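Local coordinates for protein TRAP dicarboxylate transporter, DctP subunit (Anaerococcus prevoti, PDB 4N91) that binds D-glucuronate, in both its alpha and beta forms, and probably acts as the extracytoplasmic solute receptor of a TRAP transporter, at residues I91-N96 against V240-I245; G145-D150 against V268-Q273; S155-D160 against E227-Y232; M218-N223 against M291-I296. All blocks are in the same frame, centred on the assembly; numbering follows the deposited sequence.

Contact 1: residues I91-N96 against V240-I245; sequences ICVASN and VPDIVI. With BDP (beta-D-glucopyranuronic acid), chain C.
Asp242 and Ser95 face each other as a non-hydrogen-bonded pair near the ends of two antiparallel strands, on the sheet face that also carries Val93 and Val244. In Asp242, chi1 of -75° sets CG beside its own backbone N. The carboxylate then divides between two sugar oxygens, OD1 lying 2.7 Å from BDP O3 and OD2 2.8 Å from BDP O2. Water 1 donates to OD1 and to Val240 O while accepting from Ser95 OG at 2.9 Å. That hydroxyl, anti to the backbone N (chi1 178°), also caps the helix that follows through Ala97 N. On the other face, Cys92 SG lies against Ile245, 3.7 Å from both CG1 and CD1. Reciprocal backbone bonds join Cys92 to Ile245 and Ala94 to Ile243, and Asn96 N adds one to Pro241 O at 2.9 Å. An alanine in place of Asp242 would probably leave two sugar oxygens without their mate and water 1 with one acceptor fewer. With Arg154 and Arg175 also bonded to the sugar, the chemistry implies a pocket where an acidic group meets the O2 and O3 positions and basic side chains help to hold a sugar acid.

Contact 2: residues G145-D150 against V268-Q273; sequences GVTWLD and VLNEVQ
Leu149 and Asn270 mark the nearest backbone approach, CA to CA 5.8 Å, of a strand and a helix that run almost parallel. The axes of 145-149 and 268-273 lie 7.9 Å apart and diverge by only 5°. Side chains from successive helical turns reach over to the strand. Asn270 donates from ND2 to Trp148 O at 2.8 Å, the donor standing above the carbonyl plane. The same ND2 sits 3.4 Å over one face of the Trp148 ring, offset toward the rim, with amide and ring planes 61° apart; Trp148 NE1 is bonded to Asp126. Strand 143-149 is an outermost strand of a five-stranded mixed sheet in the order 2-1-3-5-4, as in class II periplasmic binding proteins, and the long helix 256-290 packs against it. Further along, Leu149 CD2 touches both Leu269 CG, at 3.9 Å, and Gln273 CB, at 3.7 Å. Gln273 bends at chi2 (-86°), which brings CD over Leu149 CB. Its amide then makes a pair of hydrogen bonds with the backbone of one residue: NE2 donates in plane to a lone pair of Asp150 O at 2.8 Å, and OE1 accepts from Asp150 N at 2.9 Å. An alanine at Gln273 would probably leave Asp150 N and O without these mates and open a gap beside Leu149 CB. Thr45, on helix 44-60, touches both Leu149 and Gln273.

Contact 3: residues S155-D160 against E227-Y232; sequences SFYTKD and EVCKYY
Tyr157 and Tyr232 are a non-hydrogen-bonded antiparallel pair whose rings lie rim to rim, their planes only 11° apart and neither over the other's face. Following Tyr157 outward, CB lies 3.2 Å from Tyr231 O, and chi1 of 48° tucks CG between the backbone N and the carbonyl carbon. CG is 4.1 Å from Tyr232 CD2, and beyond it the two ring edges part company. Tyr157 CD1 meets Tyr232 CD2 at 3.7 Å. Tyr157 CD2 touches Cys229 CB, also at 3.7 Å. Cys229 SG is close by in the ring plane, a sulfur-aromatic contact at the edge. At the tip, OH is hydrogen-bonded to His225 ND1 and packs on Ser219. The Tyr232 ring runs on the same face, its OH bonded to Asn215 O and linked by water 2 to Ser155 OG, which is also hydrogen-bonded to Met236 N.

One step on, Thr158 N donates to Tyr231 O at 3.0 Å, and the return bond from Tyr231 N to Thr158 O is weak. The Tyr231 ring turns its edge to Lys159 O, and water 5 joins its OH to Asp160 O. Past the strand pairing, Lys159 lays its CD against Val228 CG1 at 3.5 Å, and water 4 links Lys159 O, Val228 O and Lys230 N.

These are the middle strands of a four-stranded mixed sheet, 154-158 beside 231-238, flanked by 212-215 and 294-296. Helix 201-207 touches Val228 and Cys229 through Leu205, and the short helix 218-221 covers Tyr157 and Tyr232 with Leu220.

Contact 4: residues M218-N223 against M291-I296; sequences MSLTDN and MGVEFI
Leu220 and Phe295 reach toward each other tip to tip. In Leu220, chi2 of 172° extends CD1 toward the other segment, and this methyl ends 4.2 Å from both CE1 and CZ of the Phe295 ring. The same methyl also meets Val293 CG1 at 4.1 Å, so one branch of the leucine serves two partners. Val293 CG1 in turn stands over one face of the Phe295 ring, offset toward the rim.

Met291, present as selenomethionine, comes in against the next residue. Its chain bends at chi3 (64°), bringing CE to 3.7 Å from Leu220 O, while SE lies 3.9 Å from Thr221 CG2. No hydrogen bond crosses between the two segments; they meet by apolar surface and by this approach of a methyl to a carbonyl oxygen. Within 218-223, Met218 O accepts from both Thr221 N and Asp222 N, the latter at 2.9 Å.

Tyr232 also touches Val293 and meets the Phe295 ring, so the leucine tip joins a small, mostly apolar cluster. Thr221 also touches Ala284 and Lys287 of helix 256-290. That long helix ends in a Schellman motif at Gly292, whose positive phi would jam a CB against the carbonyl O before it. The chain then turns into strand 294-296, an outer strand of the four-stranded sheet: a helix-to-strand connection with the short, weakly bonded helix 218-221 packed against it.

Overall arrangement
From the N terminus, 91-96 comes first and waits for 240-245, so contact 1 closes a loop that holds all of contact 3. Next, 145-150 opens contact 2, which ends later at 268-273; it therefore crosses contact 1 but also encloses contact 3, whose loop runs from 155-160 to 227-232. Contact 4 starts at 218-223, before those loops have closed, and ends last at 291-296, crossing all three. Contacts 1 and 2 share the five-stranded sheet, where strands 242-247 and 143-149 are neighbours. Contacts 3 and 4 share the four-stranded sheet through 231-238 and 294-296. Helix 256-290 leads from contact 2 toward contact 4, linking the two sheet regions.

Contact 1: residues I91-N96 against V240-I245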
loop_
_atom_site.group_PDB
_atom_site.type_symbol
_atom_site.label_atom_id
_atom_site.label_comp_id
_atom_site.label_asym_id
_atom_site.label_seq_id
_atom_site.Cartn_x
_atom_site.Cartn_y
_atom_site.Cartn_z
ATOM N N ILE A 91 -1.250 -2.927 -16.421
ATOM C CA ILE A 91 -0.857 -3.278 -15.054
ATOM C C ILE A 91 -0.612 -1.985 -14.297
ATOM O O ILE A 91 -0.057 -1.035 -14.851
ATOM C CB ILE A 91 0.444 -4.072 -15.030
ATOM C CG1 ILE A 91 0.307 -5.417 -15.755
ATOM C CG2 ILE A 91 0.939 -4.276 -13.582
ATOM C CD1 ILE A 91 1.648 -6.027 -16.150
ATOM N N CYS A 92 -1.052 -1.933 -13.050
ATOM C CA CYS A 92 -0.589 -0.848 -12.191
ATOM C C CYS A 92 -0.451 -1.302 -10.767
ATOM O O CYS A 92 -0.845 -2.401 -10.401
ATOM C CB CYS A 92 -1.492 0.356 -12.290
ATOM S SG CYS A 92 -3.023 0.318 -11.329
ATOM N N VAL A 93 0.132 -0.431 -9.956
ATOM C CA VAL A 93 0.259 -0.700 -8.539
ATOM C C VAL A 93 -0.694 0.206 -7.804
ATOM O O VAL A 93 -0.671 1.416 -8.007
ATOM C CB VAL A 93 1.711 -0.450 -8.045
ATOM C CG1 VAL A 93 1.817 -0.658 -6.547
ATOM C CG2 VAL A 93 2.680 -1.383 -8.731
ATOM N N ALA A 94 -1.505 -0.386 -6.935
ATOM C CA ALA A 94 -2.443 0.367 -6.118
ATOM C C ALA A 94 -2.370 -0.087 -4.670
ATOM O O ALA A 94 -2.283 -1.280 -4.392
ATOM C CB ALA A 94 -3.860 0.167 -6.631
ATOM N N SER A 95 -2.427 0.852 -3.733
ATOM C CA SER A 95 -2.498 0.476 -2.336
ATOM C C SER A 95 -3.803 -0.240 -2.064
ATOM O O SER A 95 -4.859 0.119 -2.599
ATOM C CB SER A 95 -2.412 1.706 -1.436
ATOM O OG SER A 95 -2.535 1.355 -0.072
ATOM N N ASN A 96 -3.734 -1.260 -1.236
ATOM C CA ASN A 96 -4.938 -1.977 -0.829
ATOM C C ASN A 96 -5.979 -1.001 -0.258
ATOM O O ASN A 96 -7.193 -1.243 -0.332
ATOM C CB ASN A 96 -4.563 -3.002 0.221
ATOM C CG ASN A 96 -5.635 -4.023 0.445
ATOM O OD1 ASN A 96 -5.726 -4.998 -0.285
ATOM N ND2 ASN A 96 -6.456 -3.802 1.449
ATOM N N VAL A 240 -0.251 -2.066 5.240
ATOM C CA VAL A 240 -1.162 -2.052 4.091
ATOM C C VAL A 240 -0.398 -2.472 2.851
ATOM O O VAL A 240 0.517 -1.772 2.402
ATOM C CB VAL A 240 -1.792 -0.657 3.853
ATOM C CG1 VAL A 240 -2.785 -0.720 2.697
ATOM C CG2 VAL A 240 -2.485 -0.144 5.129
ATOM N N PRO A 241 -0.740 -3.635 2.296
ATOM C CA PRO A 241 0.041 -4.038 1.124
ATOM C C PRO A 241 -0.244 -3.174 -0.081
ATOM O O PRO A 241 -1.375 -2.718 -0.264
ATOM C CB PRO A 241 -0.420 -5.482 0.869
ATOM C CG PRO A 241 -1.829 -5.539 1.441
ATOM C CD PRO A 241 -1.791 -4.608 2.646
ATOM N N ASP A 242 0.767 -2.960 -0.907
ATOM C CA ASP A 242 0.553 -2.492 -2.264
ATOM C C ASP A 242 0.214 -3.713 -3.119
ATOM O O ASP A 242 0.781 -4.811 -2.938
ATOM C CB ASP A 242 1.800 -1.775 -2.796
ATOM C CG ASP A 242 1.986 -0.386 -2.223
ATOM O OD1 ASP A 242 0.978 0.273 -1.845
ATOM O OD2 ASP A 242 3.152 0.069 -2.191
ATOM N N ILE A 243 -0.736 -3.543 -4.020
ATOM C CA ILE A 243 -1.215 -4.643 -4.847
ATOM C C ILE A 243 -0.904 -4.356 -6.306
ATOM O O ILE A 243 -1.160 -3.253 -6.803
ATOM C CB ILE A 243 -2.737 -4.825 -4.704
ATOM C CG1 ILE A 243 -3.130 -4.925 -3.225
ATOM C CG2 ILE A 243 -3.206 -6.044 -5.491
ATOM C CD1 ILE A 243 -2.596 -6.151 -2.490
ATOM N N VAL A 244 -0.330 -5.334 -6.994
ATOM C CA VAL A 244 -0.147 -5.229 -8.430
ATOM C C VAL A 244 -1.389 -5.785 -9.086
ATOM O O VAL A 244 -1.735 -6.957 -8.875
ATOM C CB VAL A 244 1.082 -6.025 -8.879
ATOM C CG1 VAL A 244 1.343 -5.828 -10.342
ATOM C CG2 VAL A 244 2.298 -5.622 -8.032
ATOM N N ILE A 245 -2.089 -4.935 -9.830
ATOM C CA ILE A 245 -3.309 -5.354 -10.493
ATOM C C ILE A 245 -3.111 -5.355 -12.000
ATOM O O ILE A 245 -2.386 -4.533 -12.541
ATOM C CB ILE A 245 -4.541 -4.471 -10.102
ATOM C CG1 ILE A 245 -4.341 -3.012 -10.490
ATOM C CG2 ILE A 245 -4.864 -4.610 -8.623
ATOM C CD1 ILE A 245 -5.619 -2.181 -10.386
HETATM C C1 BDP C . 2.709 4.310 0.115
HETATM C C2 BDP C . 2.198 3.251 -0.749
HETATM C C3 BDP C . 1.561 3.841 -1.974
HETATM C C4 BDP C . 0.488 4.721 -1.629
HETATM C C5 BDP C . 0.987 5.761 -0.702
HETATM C C6 BDP C . -0.158 6.656 -0.164
HETATM O O2 BDP C . 3.450 2.641 -1.255
HETATM O O3 BDP C . 1.085 2.770 -2.854
HETATM O O4 BDP C . -0.130 5.274 -2.675
HETATM O O5 BDP C . 1.614 5.150 0.479
HETATM O O6A BDP C . -0.851 7.218 -1.040
HETATM O O1 BDP C . 3.046 3.687 1.380
HETATM O O6B BDP C . -0.181 6.942 1.054
HETATM O O HOH W 1 0.007 0.327 0.707
#

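Contact 2: residues G145-D150 against V268-Q273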
loop_
_atom_site.group_PDB
_atom_site.type_symbol
_atom_site.label_atom_id
_atom_site.label_comp_id
_atom_site.label_asym_id
_atom_site.label_seq_id
_atom_site.Cartn_x
_atom_site.Cartn_y
_atom_site.Cartn_z
ATOM N N GLY A 145 -5.768 -8.912 -8.884
ATOM C CA GLY A 145 -4.465 -8.834 -8.239
ATOM C C GLY A 145 -3.623 -9.999 -8.690
ATOM O O GLY A 145 -4.119 -11.121 -8.826
ATOM N N VAL A 146 -2.344 -9.732 -8.938
ATOM C CA VAL A 146 -1.422 -10.778 -9.347
ATOM C C VAL A 146 -0.272 -11.009 -8.364
ATOM O O VAL A 146 0.295 -12.119 -8.328
ATOM C CB VAL A 146 -0.856 -10.535 -10.764
ATOM C CG1 VAL A 146 -1.992 -10.613 -11.801
ATOM C CG2 VAL A 146 -0.059 -9.231 -10.837
ATOM N N THR A 147 0.022 -9.994 -7.555
ATOM C CA THR A 147 0.977 -10.126 -6.459
ATOM C C THR A 147 0.848 -8.910 -5.551
ATOM O O THR A 147 0.027 -8.028 -5.812
ATOM C CB THR A 147 2.443 -10.336 -6.954
ATOM O OG1 THR A 147 3.272 -10.738 -5.851
ATOM C CG2 THR A 147 2.999 -9.103 -7.579
ATOM N N TRP A 148 1.634 -8.905 -4.483
ATOM C CA TRP A 148 1.683 -7.793 -3.547
ATOM C C TRP A 148 3.117 -7.266 -3.448
ATOM O O TRP A 148 4.083 -7.912 -3.870
ATOM C CB TRP A 148 1.177 -8.239 -2.177
ATOM C CG TRP A 148 2.111 -9.222 -1.482
ATOM C CD1 TRP A 148 2.245 -10.572 -1.736
ATOM C CD2 TRP A 148 3.018 -8.933 -0.414
ATOM N NE1 TRP A 148 3.191 -11.123 -0.896
ATOM C CE2 TRP A 148 3.669 -10.140 -0.068
ATOM C CE3 TRP A 148 3.330 -7.769 0.295
ATOM C CZ2 TRP A 148 4.627 -10.207 0.934
ATOM C CZ3 TRP A 148 4.277 -7.842 1.297
ATOM C CH2 TRP A 148 4.917 -9.058 1.606
ATOM N N LEU A 149 3.236 -6.068 -2.896
ATOM C CA LEU A 149 4.520 -5.438 -2.673
ATOM C C LEU A 149 4.520 -4.897 -1.261
ATOM O O LEU A 149 3.475 -4.463 -0.768
ATOM C CB LEU A 149 4.758 -4.296 -3.669
ATOM C CG LEU A 149 4.577 -4.667 -5.159
ATOM C CD1 LEU A 149 4.568 -3.426 -5.984
ATOM C CD2 LEU A 149 5.607 -5.652 -5.662
ATOM N N ASP A 150 5.686 -4.886 -0.628
ATOM C CA ASP A 150 5.825 -4.453 0.754
ATOM C C ASP A 150 5.834 -2.918 0.818
ATOM O O ASP A 150 6.552 -2.254 0.064
ATOM C CB ASP A 150 7.155 -4.976 1.296
ATOM C CG ASP A 150 7.218 -5.037 2.811
ATOM O OD1 ASP A 150 6.387 -4.428 3.516
ATOM O OD2 ASP A 150 8.144 -5.734 3.313
ATOM N N VAL A 268 9.001 -12.574 -9.676
ATOM C CA VAL A 268 10.270 -11.832 -9.625
ATOM C C VAL A 268 10.059 -10.416 -9.096
ATOM O O VAL A 268 10.849 -9.918 -8.285
ATOM C CB VAL A 268 10.948 -11.777 -11.025
ATOM C CG1 VAL A 268 12.133 -10.814 -11.023
ATOM C CG2 VAL A 268 11.407 -13.169 -11.417
ATOM N N LEU A 269 9.010 -9.770 -9.574
ATOM C CA LEU A 269 8.618 -8.437 -9.109
ATOM C C LEU A 269 8.461 -8.413 -7.588
ATOM O O LEU A 269 9.028 -7.578 -6.888
ATOM C CB LEU A 269 7.297 -8.068 -9.774
ATOM C CG LEU A 269 6.538 -6.882 -9.215
ATOM C CD1 LEU A 269 7.380 -5.623 -9.186
ATOM C CD2 LEU A 269 5.279 -6.674 -10.085
ATOM N N ASN A 270 7.689 -9.364 -7.081
ATOM C CA ASN A 270 7.471 -9.478 -5.641
ATOM C C ASN A 270 8.808 -9.650 -4.909
ATOM O O ASN A 270 9.091 -8.971 -3.918
ATOM C CB ASN A 270 6.533 -10.659 -5.372
ATOM C CG ASN A 270 6.373 -10.971 -3.900
ATOM O OD1 ASN A 270 7.065 -11.827 -3.354
ATOM N ND2 ASN A 270 5.451 -10.289 -3.254
ATOM N N GLU A 271 9.635 -10.556 -5.392
ATOM C CA GLU A 271 10.900 -10.863 -4.722
ATOM C C GLU A 271 11.881 -9.699 -4.724
ATOM O O GLU A 271 12.481 -9.389 -3.694
ATOM C CB GLU A 271 11.544 -12.081 -5.370
ATOM C CG GLU A 271 10.727 -13.358 -5.116
ATOM C CD GLU A 271 11.060 -14.477 -6.052
ATOM O OE1 GLU A 271 11.706 -14.229 -7.089
ATOM O OE2 GLU A 271 10.708 -15.645 -5.736
ATOM N N VAL A 272 12.027 -9.046 -5.867
ATOM C CA VAL A 272 12.990 -7.955 -5.991
ATOM C C VAL A 272 12.518 -6.740 -5.224
ATOM O O VAL A 272 13.289 -6.140 -4.483
ATOM C CB VAL A 272 13.249 -7.597 -7.468
ATOM C CG1 VAL A 272 14.075 -6.340 -7.578
ATOM C CG2 VAL A 272 13.951 -8.764 -8.166
ATOM N N GLN A 273 11.234 -6.409 -5.331
ATOM C CA GLN A 273 10.686 -5.306 -4.544
ATOM C C GLN A 273 10.858 -5.502 -3.045
ATOM O O GLN A 273 11.249 -4.576 -2.340
ATOM C CB GLN A 273 9.214 -5.098 -4.868
ATOM C CG GLN A 273 8.686 -3.783 -4.363
ATOM C CD GLN A 273 8.200 -3.801 -2.941
ATOM O OE1 GLN A 273 8.077 -4.857 -2.309
ATOM N NE2 GLN A 273 7.876 -2.604 -2.427
#

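Contact 3: residues S155-D160 against E227-Y232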
loop_
_atom_site.group_PDB
_atom_site.type_symbol
_atom_site.label_atom_id
_atom_site.label_comp_id
_atom_site.label_asym_id
_atom_site.label_seq_id
_atom_site.Cartn_x
_atom_site.Cartn_y
_atom_site.Cartn_z
ATOM N N SER A 155 2.500 4.931 10.137
ATOM C CA SER A 155 2.481 5.643 11.395
ATOM C C SER A 155 2.275 7.133 11.148
ATOM O O SER A 155 2.629 7.622 10.078
ATOM C CB SER A 155 3.828 5.488 12.081
ATOM O OG SER A 155 3.994 4.181 12.600
ATOM N N PHE A 156 1.814 7.858 12.175
ATOM C CA PHE A 156 1.561 9.297 12.062
ATOM C C PHE A 156 2.829 10.135 12.046
ATOM O O PHE A 156 3.773 9.894 12.810
ATOM C CB PHE A 156 0.653 9.748 13.212
ATOM C CG PHE A 156 -0.734 9.193 13.110
ATOM C CD1 PHE A 156 -1.564 9.596 12.099
ATOM C CD2 PHE A 156 -1.203 8.245 14.022
ATOM C CE1 PHE A 156 -2.837 9.056 11.970
ATOM C CE2 PHE A 156 -2.460 7.724 13.900
ATOM C CZ PHE A 156 -3.277 8.117 12.875
ATOM N N TYR A 157 2.828 11.163 11.215
ATOM C CA TYR A 157 3.850 12.202 11.307
ATOM C C TYR A 157 3.174 13.555 11.151
ATOM O O TYR A 157 2.185 13.715 10.437
ATOM C CB TYR A 157 4.976 12.022 10.288
ATOM C CG TYR A 157 4.579 11.763 8.838
ATOM C CD1 TYR A 157 4.350 10.472 8.383
ATOM C CD2 TYR A 157 4.464 12.806 7.921
ATOM C CE1 TYR A 157 4.033 10.220 7.056
ATOM C CE2 TYR A 157 4.131 12.572 6.608
ATOM C CZ TYR A 157 3.926 11.271 6.173
ATOM O OH TYR A 157 3.621 11.008 4.855
ATOM N N THR A 158 3.711 14.533 11.870
ATOM C CA THR A 158 3.102 15.825 11.966
ATOM C C THR A 158 4.161 16.928 11.944
ATOM O O THR A 158 5.340 16.689 12.180
ATOM C CB THR A 158 2.341 15.928 13.290
ATOM O OG1 THR A 158 3.234 15.551 14.343
ATOM C CG2 THR A 158 1.125 14.994 13.323
ATOM N N LYS A 159 3.701 18.140 11.660
ATOM C CA LYS A 159 4.556 19.315 11.590
ATOM C C LYS A 159 4.806 19.989 12.925
ATOM O O LYS A 159 5.957 20.266 13.277
ATOM C CB LYS A 159 3.906 20.323 10.624
ATOM C CG LYS A 159 4.681 21.620 10.469
ATOM C CD LYS A 159 4.124 22.418 9.300
ATOM C CE LYS A 159 4.947 23.660 9.016
ATOM N NZ LYS A 159 4.911 24.560 10.183
ATOM N N ASP A 160 3.734 20.311 13.635
ATOM C CA ASP A 160 3.818 21.255 14.754
ATOM C C ASP A 160 3.857 20.618 16.105
ATOM O O ASP A 160 4.518 21.135 16.998
ATOM C CB ASP A 160 2.640 22.227 14.723
ATOM C CG ASP A 160 2.772 23.261 13.610
ATOM O OD1 ASP A 160 3.923 23.586 13.232
ATOM O OD2 ASP A 160 1.727 23.731 13.112
ATOM N N GLU A 227 10.732 17.134 5.094
ATOM C CA GLU A 227 11.164 18.533 4.998
ATOM C C GLU A 227 10.236 19.410 5.831
ATOM O O GLU A 227 10.659 20.432 6.380
ATOM C CB GLU A 227 11.161 19.015 3.541
ATOM C CG GLU A 227 12.177 18.358 2.664
ATOM C CD GLU A 227 12.113 18.863 1.228
ATOM O OE1 GLU A 227 11.426 19.885 0.984
ATOM O OE2 GLU A 227 12.748 18.235 0.351
ATOM N N VAL A 228 8.960 19.022 5.907
ATOM C CA VAL A 228 7.963 19.767 6.633
ATOM C C VAL A 228 7.647 19.121 7.978
ATOM O O VAL A 228 7.517 19.811 8.983
ATOM C CB VAL A 228 6.652 19.848 5.839
ATOM C CG1 VAL A 228 5.547 20.478 6.695
ATOM C CG2 VAL A 228 6.859 20.602 4.529
ATOM N N CYS A 229 7.529 17.787 8.000
ATOM C CA CYS A 229 7.131 17.073 9.213
ATOM C C CYS A 229 8.286 16.419 9.905
ATOM O O CYS A 229 8.885 15.481 9.371
ATOM C CB CYS A 229 6.098 15.983 8.924
ATOM S SG CYS A 229 4.529 16.668 8.324
ATOM N N LYS A 230 8.618 16.900 11.104
ATOM C CA LYS A 230 9.773 16.365 11.793
ATOM C C LYS A 230 9.439 15.493 12.995
ATOM O O LYS A 230 10.339 15.122 13.738
ATOM C CB LYS A 230 10.704 17.485 12.270
ATOM C CG LYS A 230 11.057 18.552 11.249
ATOM C CD LYS A 230 12.064 18.055 10.251
ATOM C CE LYS A 230 12.610 19.249 9.443
ATOM N NZ LYS A 230 13.227 18.784 8.206
ATOM N N TYR A 231 8.152 15.227 13.227
ATOM C CA TYR A 231 7.757 14.320 14.304
ATOM C C TYR A 231 7.124 13.071 13.690
ATOM O O TYR A 231 6.024 13.138 13.141
ATOM C CB TYR A 231 6.755 14.964 15.253
ATOM C CG TYR A 231 7.252 16.221 15.932
ATOM C CD1 TYR A 231 8.193 16.163 16.957
ATOM C CD2 TYR A 231 6.774 17.458 15.564
ATOM C CE1 TYR A 231 8.634 17.314 17.572
ATOM C CE2 TYR A 231 7.227 18.619 16.174
ATOM C CZ TYR A 231 8.160 18.540 17.160
ATOM O OH TYR A 231 8.566 19.711 17.791
ATOM N N TYR A 232 7.816 11.947 13.796
ATOM C CA TYR A 232 7.318 10.689 13.261
ATOM C C TYR A 232 7.146 9.738 14.420
ATOM O O TYR A 232 8.119 9.371 15.076
ATOM C CB TYR A 232 8.264 10.121 12.209
ATOM C CG TYR A 232 7.752 8.876 11.486
ATOM C CD1 TYR A 232 7.829 7.629 12.062
ATOM C CD2 TYR A 232 7.224 8.958 10.211
ATOM C CE1 TYR A 232 7.390 6.491 11.405
ATOM C CE2 TYR A 232 6.754 7.817 9.549
ATOM C CZ TYR A 232 6.858 6.581 10.165
ATOM O OH TYR A 232 6.417 5.459 9.536
HETATM O O HOH W 2 5.679 2.988 10.800
HETATM O O HOH W 3 4.037 12.868 15.546
HETATM O O HOH W 4 8.149 19.582 12.002
HETATM O O HOH W 5 7.691 21.948 17.065
#

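Contact 4: residues M218-N223 against M291-I296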
loop_
_atom_site.group_PDB
_atom_site.type_symbol
_atom_site.label_atom_id
_atom_site.label_comp_id
_atom_site.label_asym_id
_atom_site.label_seq_id
_atom_site.Cartn_x
_atom_site.Cartn_y
_atom_site.Cartn_z
HETATM N N MSE A 218 9.544 5.935 4.027
HETATM C CA MSE A 218 9.981 6.352 2.702
HETATM C C MSE A 218 9.278 7.629 2.252
HETATM O O MSE A 218 9.806 8.391 1.446
HETATM C CB MSE A 218 9.795 5.215 1.694
HETATM C CG MSE A 218 10.908 4.202 1.708
HETATM SE SE MSE A 218 12.400 4.980 0.804
HETATM C CE MSE A 218 12.188 4.477 -1.063
ATOM N N SER A 219 8.089 7.884 2.784
ATOM C CA SER A 219 7.387 9.131 2.500
ATOM C C SER A 219 8.195 10.325 2.950
ATOM O O SER A 219 8.091 11.391 2.355
ATOM C CB SER A 219 6.029 9.186 3.219
ATOM O OG SER A 219 5.066 8.390 2.527
ATOM N N LEU A 220 8.930 10.184 4.047
ATOM C CA LEU A 220 9.649 11.307 4.614
ATOM C C LEU A 220 10.779 11.762 3.700
ATOM O O LEU A 220 11.091 12.937 3.634
ATOM C CB LEU A 220 10.276 10.929 5.956
ATOM C CG LEU A 220 9.307 10.543 7.073
ATOM C CD1 LEU A 220 10.052 9.996 8.280
ATOM C CD2 LEU A 220 8.472 11.756 7.458
ATOM N N THR A 221 11.396 10.797 3.030
ATOM C CA THR A 221 12.660 11.036 2.332
ATOM C C THR A 221 12.419 11.056 0.830
ATOM O O THR A 221 12.608 12.092 0.187
ATOM C CB THR A 221 13.721 9.996 2.754
ATOM O OG1 THR A 221 13.202 8.667 2.541
ATOM C CG2 THR A 221 14.096 10.177 4.220
ATOM N N ASP A 222 11.923 9.946 0.287
ATOM C CA ASP A 222 11.720 9.833 -1.140
ATOM C C ASP A 222 10.712 10.868 -1.642
ATOM O O ASP A 222 10.838 11.404 -2.756
ATOM C CB ASP A 222 11.259 8.415 -1.490
ATOM C CG ASP A 222 11.709 7.989 -2.865
ATOM O OD1 ASP A 222 12.865 8.312 -3.242
ATOM O OD2 ASP A 222 10.911 7.349 -3.569
ATOM N N ASN A 223 9.700 11.167 -0.820
ATOM C CA ASN A 223 8.647 12.096 -1.202
ATOM C C ASN A 223 8.758 13.438 -0.490
ATOM O O ASN A 223 7.936 14.316 -0.701
ATOM C CB ASN A 223 7.278 11.471 -0.976
ATOM C CG ASN A 223 7.196 10.085 -1.580
ATOM O OD1 ASN A 223 7.472 9.086 -0.912
ATOM N ND2 ASN A 223 6.938 10.027 -2.881
HETATM N N MSE A 291 17.923 14.593 8.182
HETATM C CA MSE A 291 17.064 15.711 7.804
HETATM C C MSE A 291 16.471 16.417 9.031
HETATM O O MSE A 291 15.811 17.444 8.899
HETATM C CB MSE A 291 15.894 15.220 6.946
HETATM C CG MSE A 291 16.230 14.848 5.545
HETATM SE SE MSE A 291 14.634 14.002 4.777
HETATM C CE MSE A 291 13.461 15.520 4.840
ATOM N N GLY A 292 16.648 15.846 10.213
ATOM C CA GLY A 292 16.109 16.451 11.418
ATOM C C GLY A 292 14.823 15.825 11.924
ATOM O O GLY A 292 14.190 16.344 12.841
ATOM N N VAL A 293 14.411 14.702 11.345
ATOM C CA VAL A 293 13.206 14.066 11.849
ATOM C C VAL A 293 13.493 13.409 13.183
ATOM O O VAL A 293 14.501 12.714 13.365
ATOM C CB VAL A 293 12.645 13.031 10.850
ATOM C CG1 VAL A 293 11.460 12.269 11.445
ATOM C CG2 VAL A 293 12.268 13.701 9.550
ATOM N N GLU A 294 12.590 13.629 14.118
ATOM C CA GLU A 294 12.620 12.955 15.394
ATOM C C GLU A 294 11.651 11.796 15.419
ATOM O O GLU A 294 10.450 11.946 15.143
ATOM C CB GLU A 294 12.314 13.940 16.517
ATOM C CG GLU A 294 12.233 13.276 17.900
ATOM C CD GLU A 294 11.880 14.258 18.980
ATOM O OE1 GLU A 294 11.964 15.472 18.710
ATOM O OE2 GLU A 294 11.529 13.820 20.098
ATOM N N PHE A 295 12.168 10.615 15.731
ATOM C CA PHE A 295 11.334 9.439 15.835
ATOM C C PHE A 295 10.865 9.270 17.277
ATOM O O PHE A 295 11.642 9.392 18.222
ATOM C CB PHE A 295 12.081 8.204 15.312
ATOM C CG PHE A 295 12.316 8.237 13.834
ATOM C CD1 PHE A 295 11.291 7.922 12.968
ATOM C CD2 PHE A 295 13.542 8.585 13.309
ATOM C CE1 PHE A 295 11.469 7.950 11.613
ATOM C CE2 PHE A 295 13.734 8.643 11.942
ATOM C CZ PHE A 295 12.690 8.317 11.081
ATOM N N ILE A 296 9.570 9.062 17.423
ATOM C CA ILE A 296 8.928 8.824 18.703
ATOM C C ILE A 296 8.364 7.406 18.745
ATOM O O ILE A 296 7.920 6.880 17.714
ATOM C CB ILE A 296 7.799 9.854 18.919
ATOM C CG1 ILE A 296 8.391 11.270 18.916
ATOM C CG2 ILE A 296 7.057 9.570 20.210
ATOM C CD1 ILE A 296 7.344 12.351 18.832
#